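Local coordinates for protein cellobiose 2-epimerase (Spirochaeta thermophila DSM 6192, PDB 5ZIG) that probably catalyses the reversible epimerization of cellobiose to β-D-glucosyl-(1→4)-D-mannose and belongs to the N-acylglucosamine 2-epimerase family, at residues A61-T66 with K381-N386; F124-L129 with L198-T203; G248-H253 with V314-A319. All coordinates share one frame; numbering follows the deposited sequence.

Overall arrangement
Three contacts illustrate how the inner helices of an (α/α)6 barrel pack with polar and aromatic groups between them. Contacts 1 and 2 are buried; contact 3, partly buried, lies about 17 Å from contact 1 and 20 Å from contact 2, centre to centre. Each pairs a different two of the six helices 57-73, 119-136, 191-208, 251-269, 315-332 and 384-402. Contact 1 joins the first to the last and touches both others: Tyr384 OH lies 2.5 Å from Glu199 OE2, a probable hydrogen bond, and His385 packs on Trp316. Hydroxyls and waters mark contact 1, an aromatic ring under a carboxylate contact 2, and a glycine with crossed rings contact 3.

Contact 1 (A61-T66 with K381-N386); sequences ARHLWT and KASYHN
Arg62 and Tyr384 bring their CA atoms to 5.4 Å, and one step along the CA atoms of His63 and Ser383 are 5.8 Å apart. Residues 61-66 are a turn and a half of helix 57-73, whereas 381-386 pass from an extended loop into helix 384-402, so a helix flank meets a chain end that is just winding up, and the first and last inner helices of the barrel are joined. At the centre is the hydroxyl of Ser383. It shares a hydrogen bond with His63, OG to ND1 3.0 Å, at the edge of the imidazole and with the donor undecided. Thr66 OG1 approaches the same oxygen, Ser383 OG, at 2.8 Å in a weak bond whose proton could instead go to Arg62 O within its own helix. With Ser383 OG between backbone N and carbonyl carbon (chi1 74°), the hydroxyl is held beside both partners. Over one face of the His63 ring lies the methyl of Ala382, a CH-pi contact with CB 3.6 Å from His63 CE1.

Arg62, extended from CG to NE, passes obliquely across the Tyr384 side chain, its NE 3.5 Å from Tyr384 CD2 and the guanidinium tilted 29° to the ring. Through CD1, across the ring from CD2, Tyr384 turns an edge to the face of Trp65, a T-shaped pair with planes at 84°. The phenol oxygen is hydrogen-bonded to Glu199, as His385 ND1 is to Glu320. One water accepts from Ala382 N at 3.2 Å and, weakly, from Arg62 NH1 and His385 N; a second weakly links Arg62 NH1 to His385 NE2. The chemistry implies a divided junction: hydroxyls and waters serve buried polar atoms, while the T-shaped pair and the CH-pi contact fill the apolar part.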
loop_
_atom_site.group_PDB
_atom_site.type_symbol
_atom_site.label_atom_id
_atom_site.label_comp_id
_atom_site.label_asym_id
_atom_site.label_seq_id
_atom_site.Cartn_x
_atom_site.Cartn_y
_atom_site.Cartn_z
ATOM N N ALA A 61 -6.275 9.078 -3.972
ATOM C CA ALA A 61 -6.990 7.992 -3.307
ATOM C C ALA A 61 -6.308 7.595 -1.998
ATOM O O ALA A 61 -6.983 7.259 -1.016
ATOM C CB ALA A 61 -7.101 6.790 -4.241
ATOM N N ARG A 62 -4.976 7.633 -1.962
ATOM C CA ARG A 62 -4.260 7.370 -0.710
ATOM C C ARG A 62 -4.641 8.378 0.371
ATOM O O ARG A 62 -4.881 7.994 1.523
ATOM C CB ARG A 62 -2.755 7.367 -0.958
ATOM C CG ARG A 62 -2.295 6.086 -1.655
ATOM C CD ARG A 62 -0.810 6.059 -1.916
ATOM N NE ARG A 62 -0.392 4.817 -2.566
ATOM C CZ ARG A 62 0.872 4.536 -2.893
ATOM N NH1 ARG A 62 1.843 5.396 -2.605
ATOM N NH2 ARG A 62 1.172 3.384 -3.473
ATOM N N HIS A 63 -4.741 9.665 0.013
ATOM C CA HIS A 63 -5.169 10.660 0.993
ATOM C C HIS A 63 -6.610 10.431 1.423
ATOM O O HIS A 63 -6.941 10.589 2.606
ATOM C CB HIS A 63 -4.989 12.071 0.439
ATOM C CG HIS A 63 -3.555 12.494 0.331
ATOM N ND1 HIS A 63 -2.622 12.226 1.313
ATOM C CD2 HIS A 63 -2.887 13.133 -0.659
ATOM C CE1 HIS A 63 -1.443 12.701 0.937
ATOM N NE2 HIS A 63 -1.581 13.267 -0.251
ATOM N N LEU A 64 -7.486 10.057 0.479
ATOM C CA LEU A 64 -8.845 9.683 0.862
ATOM C C LEU A 64 -8.840 8.529 1.864
ATOM O O LEU A 64 -9.538 8.577 2.884
ATOM C CB LEU A 64 -9.674 9.307 -0.366
ATOM C CG LEU A 64 -11.114 8.918 0.050
ATOM C CD1 LEU A 64 -11.754 10.023 0.897
ATOM C CD2 LEU A 64 -12.048 8.530 -1.128
ATOM N N TRP A 65 -8.079 7.467 1.572
ATOM C CA TRP A 65 -8.022 6.334 2.489
ATOM C C TRP A 65 -7.457 6.772 3.835
ATOM O O TRP A 65 -8.032 6.475 4.884
ATOM C CB TRP A 65 -7.193 5.184 1.897
ATOM C CG TRP A 65 -7.142 3.934 2.794
ATOM C CD1 TRP A 65 -7.978 2.847 2.743
ATOM C CD2 TRP A 65 -6.198 3.662 3.849
ATOM N NE1 TRP A 65 -7.614 1.925 3.694
ATOM C CE2 TRP A 65 -6.524 2.398 4.383
ATOM C CE3 TRP A 65 -5.102 4.357 4.376
ATOM C CZ2 TRP A 65 -5.811 1.826 5.440
ATOM C CZ3 TRP A 65 -4.390 3.777 5.435
ATOM C CH2 TRP A 65 -4.744 2.526 5.941
ATOM N N THR A 66 -6.369 7.543 3.816
ATOM C CA THR A 66 -5.721 7.922 5.069
ATOM C C THR A 66 -6.677 8.684 5.985
ATOM O O THR A 66 -6.824 8.337 7.163
ATOM C CB THR A 66 -4.462 8.738 4.783
ATOM O OG1 THR A 66 -3.428 7.867 4.302
ATOM C CG2 THR A 66 -3.972 9.458 6.047
ATOM N N LYS A 381 4.410 9.370 -3.465
ATOM C CA LYS A 381 4.390 9.360 -2.016
ATOM C C LYS A 381 3.244 10.222 -1.516
ATOM O O LYS A 381 3.176 11.423 -1.800
ATOM C CB LYS A 381 5.733 9.796 -1.444
ATOM C CG LYS A 381 5.735 10.081 0.052
ATOM C CD LYS A 381 7.145 10.438 0.494
ATOM C CE LYS A 381 7.249 10.506 2.032
ATOM N NZ LYS A 381 6.837 11.846 2.495
ATOM N N ALA A 382 2.343 9.589 -0.785
ATOM C CA ALA A 382 1.226 10.260 -0.151
ATOM C C ALA A 382 1.246 9.925 1.337
ATOM O O ALA A 382 2.316 9.736 1.918
ATOM C CB ALA A 382 -0.094 9.843 -0.810
ATOM N N SER A 383 0.100 9.888 1.949
ATOM C CA SER A 383 -0.003 9.642 3.353
ATOM C C SER A 383 -0.407 8.238 3.802
ATOM O O SER A 383 -0.654 8.059 4.917
ATOM C CB SER A 383 -0.962 10.635 3.949
ATOM O OG SER A 383 -2.243 10.336 3.621
ATOM N N TYR A 384 -0.396 7.276 2.902
ATOM C CA TYR A 384 -0.840 5.929 3.148
ATOM C C TYR A 384 0.093 4.910 3.789
ATOM O O TYR A 384 -0.251 4.364 4.753
ATOM C CB TYR A 384 -1.515 5.396 1.884
ATOM C CG TYR A 384 -1.376 3.971 1.548
ATOM C CD1 TYR A 384 -2.299 3.049 1.952
ATOM C CD2 TYR A 384 -0.381 3.572 0.755
ATOM C CE1 TYR A 384 -2.189 1.739 1.582
ATOM C CE2 TYR A 384 -0.269 2.293 0.355
ATOM C CZ TYR A 384 -1.170 1.365 0.769
ATOM O OH TYR A 384 -0.979 0.110 0.329
ATOM N N HIS A 385 1.254 4.681 3.257
ATOM C CA HIS A 385 2.150 3.690 3.788
ATOM C C HIS A 385 2.466 3.898 5.289
ATOM O O HIS A 385 2.309 3.003 6.077
ATOM C CB HIS A 385 3.405 3.616 2.936
ATOM C CG HIS A 385 3.284 2.794 1.684
ATOM N ND1 HIS A 385 3.232 1.430 1.682
ATOM C CD2 HIS A 385 3.266 3.158 0.389
ATOM C CE1 HIS A 385 3.170 0.989 0.450
ATOM N NE2 HIS A 385 3.203 2.016 -0.354
ATOM N N ASN A 386 2.863 5.101 5.638
ATOM C CA ASN A 386 3.201 5.438 6.994
ATOM C C ASN A 386 2.011 5.557 7.944
ATOM O O ASN A 386 2.108 5.060 9.015
ATOM C CB ASN A 386 4.215 6.602 7.103
ATOM C CG ASN A 386 3.724 7.911 6.521
ATOM O OD1 ASN A 386 2.589 8.054 6.154
ATOM N ND2 ASN A 386 4.613 8.889 6.479
HETATM O O HOH W 1 1.954 6.637 0.469
HETATM O O HOH W 2 4.565 3.414 -3.035
#

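Contact 2 (F124-L129 with L198-T203); sequences FAVYAL and LEAYST. With EDO (1,2-ethanediol), chain E.
Tyr127 lies with its ring almost parallel to the carboxylate of Glu199, the planes only 8° apart, and takes Glu199 CG over its face as a CH-pi contact 3.9 Å from the centroid. Trp65 stacks on the opposite face, so the ring is sandwiched. With CG anti to the backbone N, Tyr127 reaches across to the neighbouring helix, and Thr203 OG1 meets its edge, 3.3 Å from Tyr127 CE1. Phe124 is turned differently: its ring stands 76° from the carboxylate plane and receives Glu199 OE1 over its face, 3.5 Å from Phe124 CZ. Beneath these groups the segments run in the same general direction, inclined at 26°, with axes 8.1 Å apart at closest, a spacing consistent with the small Ala200, whose CB touches Tyr127 CB at 4.0 Å and also meets Val126 CG1. Tyr127 OH is hydrogen-bonded to O2 of an ethanediol at 2.7 Å, probably a crystallisation additive but consistent with a pocket there. Glu199 OE2 is hydrogen-bonded to Tyr384 and salt-bridged to Arg388, and Glu199 OE1 is hydrogen-bonded to His196, which probably offsets the cost of setting carboxylate oxygens against aromatic rings within the barrel interior.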
loop_
_atom_site.group_PDB
_atom_site.type_symbol
_atom_site.label_atom_id
_atom_site.label_comp_id
_atom_site.label_asym_id
_atom_site.label_seq_id
_atom_site.Cartn_x
_atom_site.Cartn_y
_atom_site.Cartn_z
ATOM N N PHE A 124 -6.713 1.211 -6.026
ATOM C CA PHE A 124 -6.622 2.129 -4.895
ATOM C C PHE A 124 -7.894 2.949 -4.723
ATOM O O PHE A 124 -8.294 3.237 -3.595
ATOM C CB PHE A 124 -5.411 3.062 -5.050
ATOM C CG PHE A 124 -4.214 2.616 -4.266
ATOM C CD1 PHE A 124 -4.139 2.844 -2.900
ATOM C CD2 PHE A 124 -3.197 1.905 -4.880
ATOM C CE1 PHE A 124 -3.035 2.392 -2.146
ATOM C CE2 PHE A 124 -2.105 1.440 -4.144
ATOM C CZ PHE A 124 -2.021 1.697 -2.771
ATOM N N ALA A 125 -8.559 3.318 -5.821
ATOM C CA ALA A 125 -9.817 4.044 -5.693
ATOM C C ALA A 125 -10.853 3.190 -4.976
ATOM O O ALA A 125 -11.572 3.673 -4.099
ATOM C CB ALA A 125 -10.339 4.481 -7.074
ATOM N N VAL A 126 -10.964 1.920 -5.354
ATOM C CA VAL A 126 -11.912 1.047 -4.670
ATOM C C VAL A 126 -11.561 0.973 -3.185
ATOM O O VAL A 126 -12.397 1.254 -2.316
ATOM C CB VAL A 126 -11.937 -0.339 -5.337
ATOM C CG1 VAL A 126 -12.600 -1.404 -4.411
ATOM C CG2 VAL A 126 -12.637 -0.261 -6.697
ATOM N N TYR A 127 -10.291 0.665 -2.891
ATOM C CA TYR A 127 -9.761 0.634 -1.517
ATOM C C TYR A 127 -10.160 1.875 -0.724
ATOM O O TYR A 127 -10.738 1.778 0.362
ATOM C CB TYR A 127 -8.234 0.502 -1.595
ATOM C CG TYR A 127 -7.452 0.302 -0.297
ATOM C CD1 TYR A 127 -7.734 -0.747 0.573
ATOM C CD2 TYR A 127 -6.373 1.145 0.016
ATOM C CE1 TYR A 127 -6.954 -0.938 1.773
ATOM C CE2 TYR A 127 -5.613 0.961 1.153
ATOM C CZ TYR A 127 -5.902 -0.077 2.035
ATOM O OH TYR A 127 -5.134 -0.209 3.183
ATOM N N ALA A 128 -9.910 3.058 -1.287
ATOM C CA ALA A 128 -10.174 4.304 -0.584
ATOM C C ALA A 128 -11.657 4.639 -0.504
ATOM O O ALA A 128 -12.088 5.272 0.470
ATOM C CB ALA A 128 -9.429 5.459 -1.252
ATOM N N LEU A 129 -12.447 4.269 -1.520
ATOM C CA LEU A 129 -13.874 4.575 -1.478
ATOM C C LEU A 129 -14.596 3.733 -0.444
ATOM O O LEU A 129 -15.561 4.198 0.172
ATOM C CB LEU A 129 -14.506 4.354 -2.853
ATOM C CG LEU A 129 -14.254 5.445 -3.892
ATOM C CD1 LEU A 129 -14.273 4.835 -5.293
ATOM C CD2 LEU A 129 -15.291 6.545 -3.768
ATOM N N LEU A 198 -5.735 -7.238 -4.828
ATOM C CA LEU A 198 -6.027 -8.024 -3.637
ATOM C C LEU A 198 -6.285 -7.107 -2.447
ATOM O O LEU A 198 -7.280 -7.261 -1.725
ATOM C CB LEU A 198 -4.868 -8.982 -3.364
ATOM C CG LEU A 198 -4.960 -9.766 -2.063
ATOM C CD1 LEU A 198 -6.004 -10.872 -2.153
ATOM C CD2 LEU A 198 -3.594 -10.330 -1.664
ATOM N N GLU A 199 -5.421 -6.099 -2.272
ATOM C CA GLU A 199 -5.522 -5.212 -1.116
ATOM C C GLU A 199 -6.868 -4.509 -1.081
ATOM O O GLU A 199 -7.551 -4.483 -0.042
ATOM C CB GLU A 199 -4.369 -4.206 -1.144
ATOM C CG GLU A 199 -4.518 -2.999 -0.236
ATOM C CD GLU A 199 -3.458 -1.942 -0.522
ATOM O OE1 GLU A 199 -3.480 -1.321 -1.611
ATOM O OE2 GLU A 199 -2.576 -1.753 0.329
ATOM N N ALA A 200 -7.275 -3.952 -2.225
ATOM C CA ALA A 200 -8.587 -3.330 -2.353
ATOM C C ALA A 200 -9.701 -4.307 -2.015
ATOM O O ALA A 200 -10.662 -3.950 -1.326
ATOM C CB ALA A 200 -8.774 -2.799 -3.785
ATOM N N TYR A 201 -9.610 -5.533 -2.531
ATOM C CA TYR A 201 -10.739 -6.460 -2.444
ATOM C C TYR A 201 -10.938 -6.955 -1.020
ATOM O O TYR A 201 -12.078 -7.043 -0.553
ATOM C CB TYR A 201 -10.541 -7.634 -3.397
ATOM C CG TYR A 201 -10.781 -7.285 -4.859
ATOM C CD1 TYR A 201 -11.008 -5.969 -5.254
ATOM C CD2 TYR A 201 -10.797 -8.267 -5.831
ATOM C CE1 TYR A 201 -11.230 -5.643 -6.592
ATOM C CE2 TYR A 201 -11.013 -7.950 -7.199
ATOM C CZ TYR A 201 -11.238 -6.637 -7.559
ATOM O OH TYR A 201 -11.472 -6.303 -8.890
ATOM N N SER A 202 -9.847 -7.291 -0.319
ATOM C CA SER A 202 -9.956 -7.617 1.107
ATOM C C SER A 202 -10.793 -6.576 1.843
ATOM O O SER A 202 -11.700 -6.919 2.610
ATOM C CB SER A 202 -8.569 -7.737 1.752
ATOM O OG SER A 202 -7.869 -8.885 1.284
ATOM N N THR A 203 -10.533 -5.294 1.577
ATOM C CA THR A 203 -11.240 -4.211 2.257
ATOM C C THR A 203 -12.671 -4.049 1.731
ATOM O O THR A 203 -13.593 -3.780 2.514
ATOM C CB THR A 203 -10.417 -2.909 2.125
ATOM O OG1 THR A 203 -9.266 -2.985 2.977
ATOM C CG2 THR A 203 -11.224 -1.663 2.514
HETATM C C1 EDO E . -5.461 -2.872 6.212
HETATM O O1 EDO E . -6.491 -1.948 5.839
HETATM C C2 EDO E . -5.036 -3.659 4.982
HETATM O O2 EDO E . -5.287 -2.835 3.841
#

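Contact 3 (G248-H253 with V314-A319); sequences GISFGH and VWWVQA
Ser250 OG, which lies 4.2 Å from Trp316 CH2, is gripped twice by His253. It accepts a weak capping bond from the backbone, His253 N to Ser250 OG 3.4 Å, and shares a second hydrogen bond with the imidazole, where Ser250 OG and His253 ND1 are 2.9 Å apart and either could be the donor. Ser250 is thus the N-cap of helix 251-269, and the same hydroxyl helps fix the rotation of the ring, with Asn192 weakly hydrogen-bonded to NE2.

Held in this way, the imidazole offers a face to Trp316. The six-membered ring of the indole comes edge first, its CH2 over the centre of the imidazole and 3.7 Å from His253 CE1, with the planes at 58°. Trp316 CG sits between its own backbone N and carbonyl carbon (chi1 76°), and this directs the indole across to the other helix. Gly252, with no side chain, lets the indole reach its backbone: Trp316 CZ3 rests 3.7 Å from Gly252 C, and Val317 CG1 lies 3.9 Å from Gly252 CA. A CB at Gly252 would clash with both Val317 CG2 and Trp316 CH2, so this close approach depends on the glycine. An alanine in place of His253 would probably take from Ser250 OG its imidazole partner, leaving the weak backbone capping bond, and open a gap beside the indole edge. Two helix beginnings meet through a glycine and crossed rings, with a capping serine holding the imidazole; they belong to neighbouring inner helices, 251-269 and 315-332, of the (α/α)6 barrel characteristic of the N-acylglucosamine 2-epimerase family.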
loop_
_atom_site.group_PDB
_atom_site.type_symbol
_atom_site.label_atom_id
_atom_site.label_comp_id
_atom_site.label_asym_id
_atom_site.label_seq_id
_atom_site.Cartn_x
_atom_site.Cartn_y
_atom_site.Cartn_z
ATOM N N GLY A 248 14.619 -9.693 -10.658
ATOM C CA GLY A 248 14.810 -8.788 -9.545
ATOM C C GLY A 248 13.875 -9.080 -8.386
ATOM O O GLY A 248 12.873 -9.791 -8.504
ATOM N N ILE A 249 14.217 -8.486 -7.249
ATOM C CA ILE A 249 13.516 -8.687 -5.986
ATOM C C ILE A 249 13.222 -7.323 -5.380
ATOM O O ILE A 249 14.128 -6.488 -5.264
ATOM C CB ILE A 249 14.347 -9.535 -5.005
ATOM C CG1 ILE A 249 14.581 -10.933 -5.569
ATOM C CG2 ILE A 249 13.680 -9.600 -3.643
ATOM C CD1 ILE A 249 15.865 -11.542 -5.117
ATOM N N SER A 250 11.956 -7.093 -5.012
ATOM C CA SER A 250 11.540 -5.930 -4.231
ATOM C C SER A 250 11.340 -6.369 -2.780
ATOM O O SER A 250 10.340 -7.009 -2.450
ATOM C CB SER A 250 10.273 -5.317 -4.797
ATOM O OG SER A 250 9.874 -4.172 -4.059
ATOM N N PHE A 251 12.292 -6.009 -1.910
ATOM C CA PHE A 251 12.215 -6.444 -0.514
ATOM C C PHE A 251 10.951 -5.922 0.152
ATOM O O PHE A 251 10.286 -6.654 0.895
ATOM C CB PHE A 251 13.467 -5.997 0.258
ATOM C CG PHE A 251 14.736 -6.564 -0.293
ATOM C CD1 PHE A 251 15.221 -7.785 0.150
ATOM C CD2 PHE A 251 15.419 -5.901 -1.300
ATOM C CE1 PHE A 251 16.373 -8.321 -0.389
ATOM C CE2 PHE A 251 16.575 -6.429 -1.841
ATOM C CZ PHE A 251 17.053 -7.642 -1.388
ATOM N N GLY A 252 10.591 -4.662 -0.127
ATOM C CA GLY A 252 9.360 -4.112 0.419
ATOM C C GLY A 252 8.110 -4.837 -0.062
ATOM O O GLY A 252 7.164 -5.033 0.704
ATOM N N HIS A 253 8.075 -5.225 -1.338
ATOM C CA HIS A 253 6.890 -5.924 -1.838
ATOM C C HIS A 253 6.807 -7.328 -1.258
ATOM O O HIS A 253 5.709 -7.814 -0.957
ATOM C CB HIS A 253 6.877 -5.964 -3.367
ATOM C CG HIS A 253 6.314 -4.722 -3.988
ATOM N ND1 HIS A 253 7.069 -3.872 -4.772
ATOM C CD2 HIS A 253 5.084 -4.163 -3.904
ATOM C CE1 HIS A 253 6.324 -2.850 -5.156
ATOM N NE2 HIS A 253 5.115 -2.999 -4.637
ATOM N N VAL A 314 14.370 3.217 1.737
ATOM C CA VAL A 314 13.142 3.863 1.319
ATOM C C VAL A 314 12.003 3.766 2.326
ATOM O O VAL A 314 11.757 2.751 2.875
ATOM C CB VAL A 314 12.743 3.343 -0.073
ATOM C CG1 VAL A 314 11.412 3.875 -0.522
ATOM C CG2 VAL A 314 13.803 3.673 -1.082
ATOM N N TRP A 315 11.362 4.868 2.567
ATOM C CA TRP A 315 10.287 5.000 3.514
ATOM C C TRP A 315 9.220 3.877 3.583
ATOM O O TRP A 315 9.052 3.349 4.637
ATOM C CB TRP A 315 9.694 6.425 3.540
ATOM C CG TRP A 315 8.382 6.585 2.936
ATOM C CD1 TRP A 315 7.216 6.619 3.558
ATOM C CD2 TRP A 315 8.096 6.524 1.564
ATOM N NE1 TRP A 315 6.208 6.667 2.688
ATOM C CE2 TRP A 315 6.730 6.611 1.434
ATOM C CE3 TRP A 315 8.871 6.465 0.421
ATOM C CZ2 TRP A 315 6.120 6.641 0.201
ATOM C CZ3 TRP A 315 8.284 6.485 -0.759
ATOM C CH2 TRP A 315 6.911 6.571 -0.877
ATOM N N TRP A 316 8.650 3.457 2.460
ATOM C CA TRP A 316 7.572 2.521 2.439
ATOM C C TRP A 316 8.024 1.134 2.735
ATOM O O TRP A 316 7.328 0.407 3.315
ATOM C CB TRP A 316 6.757 2.630 1.142
ATOM C CG TRP A 316 7.361 2.043 -0.023
ATOM C CD1 TRP A 316 8.168 2.636 -0.876
ATOM C CD2 TRP A 316 7.204 0.718 -0.480
ATOM N NE1 TRP A 316 8.538 1.801 -1.828
ATOM C CE2 TRP A 316 7.943 0.599 -1.624
ATOM C CE3 TRP A 316 6.491 -0.383 -0.035
ATOM C CZ2 TRP A 316 8.014 -0.560 -2.313
ATOM C CZ3 TRP A 316 6.564 -1.529 -0.734
ATOM C CH2 TRP A 316 7.320 -1.615 -1.840
ATOM N N VAL A 317 9.217 0.819 2.330
ATOM C CA VAL A 317 9.809 -0.446 2.518
ATOM C C VAL A 317 9.999 -0.721 4.036
ATOM O O VAL A 317 9.759 -1.792 4.498
ATOM C CB VAL A 317 11.125 -0.488 1.742
ATOM C CG1 VAL A 317 11.939 -1.701 2.038
ATOM C CG2 VAL A 317 10.887 -0.400 0.259
ATOM N N GLN A 318 10.436 0.300 4.763
ATOM C CA GLN A 318 10.681 0.187 6.177
ATOM C C GLN A 318 9.356 0.070 6.879
ATOM O O GLN A 318 9.195 -0.752 7.738
ATOM C CB GLN A 318 11.518 1.357 6.719
ATOM C CG GLN A 318 12.747 1.676 5.939
ATOM C CD GLN A 318 13.574 0.492 5.498
ATOM O OE1 GLN A 318 13.919 -0.346 6.253
ATOM N NE2 GLN A 318 13.938 0.487 4.241
ATOM N N ALA A 319 8.429 0.909 6.463
ATOM C CA ALA A 319 7.123 0.909 7.002
ATOM C C ALA A 319 6.490 -0.455 6.844
ATOM O O ALA A 319 5.982 -0.990 7.771
ATOM C CB ALA A 319 6.281 1.947 6.348
#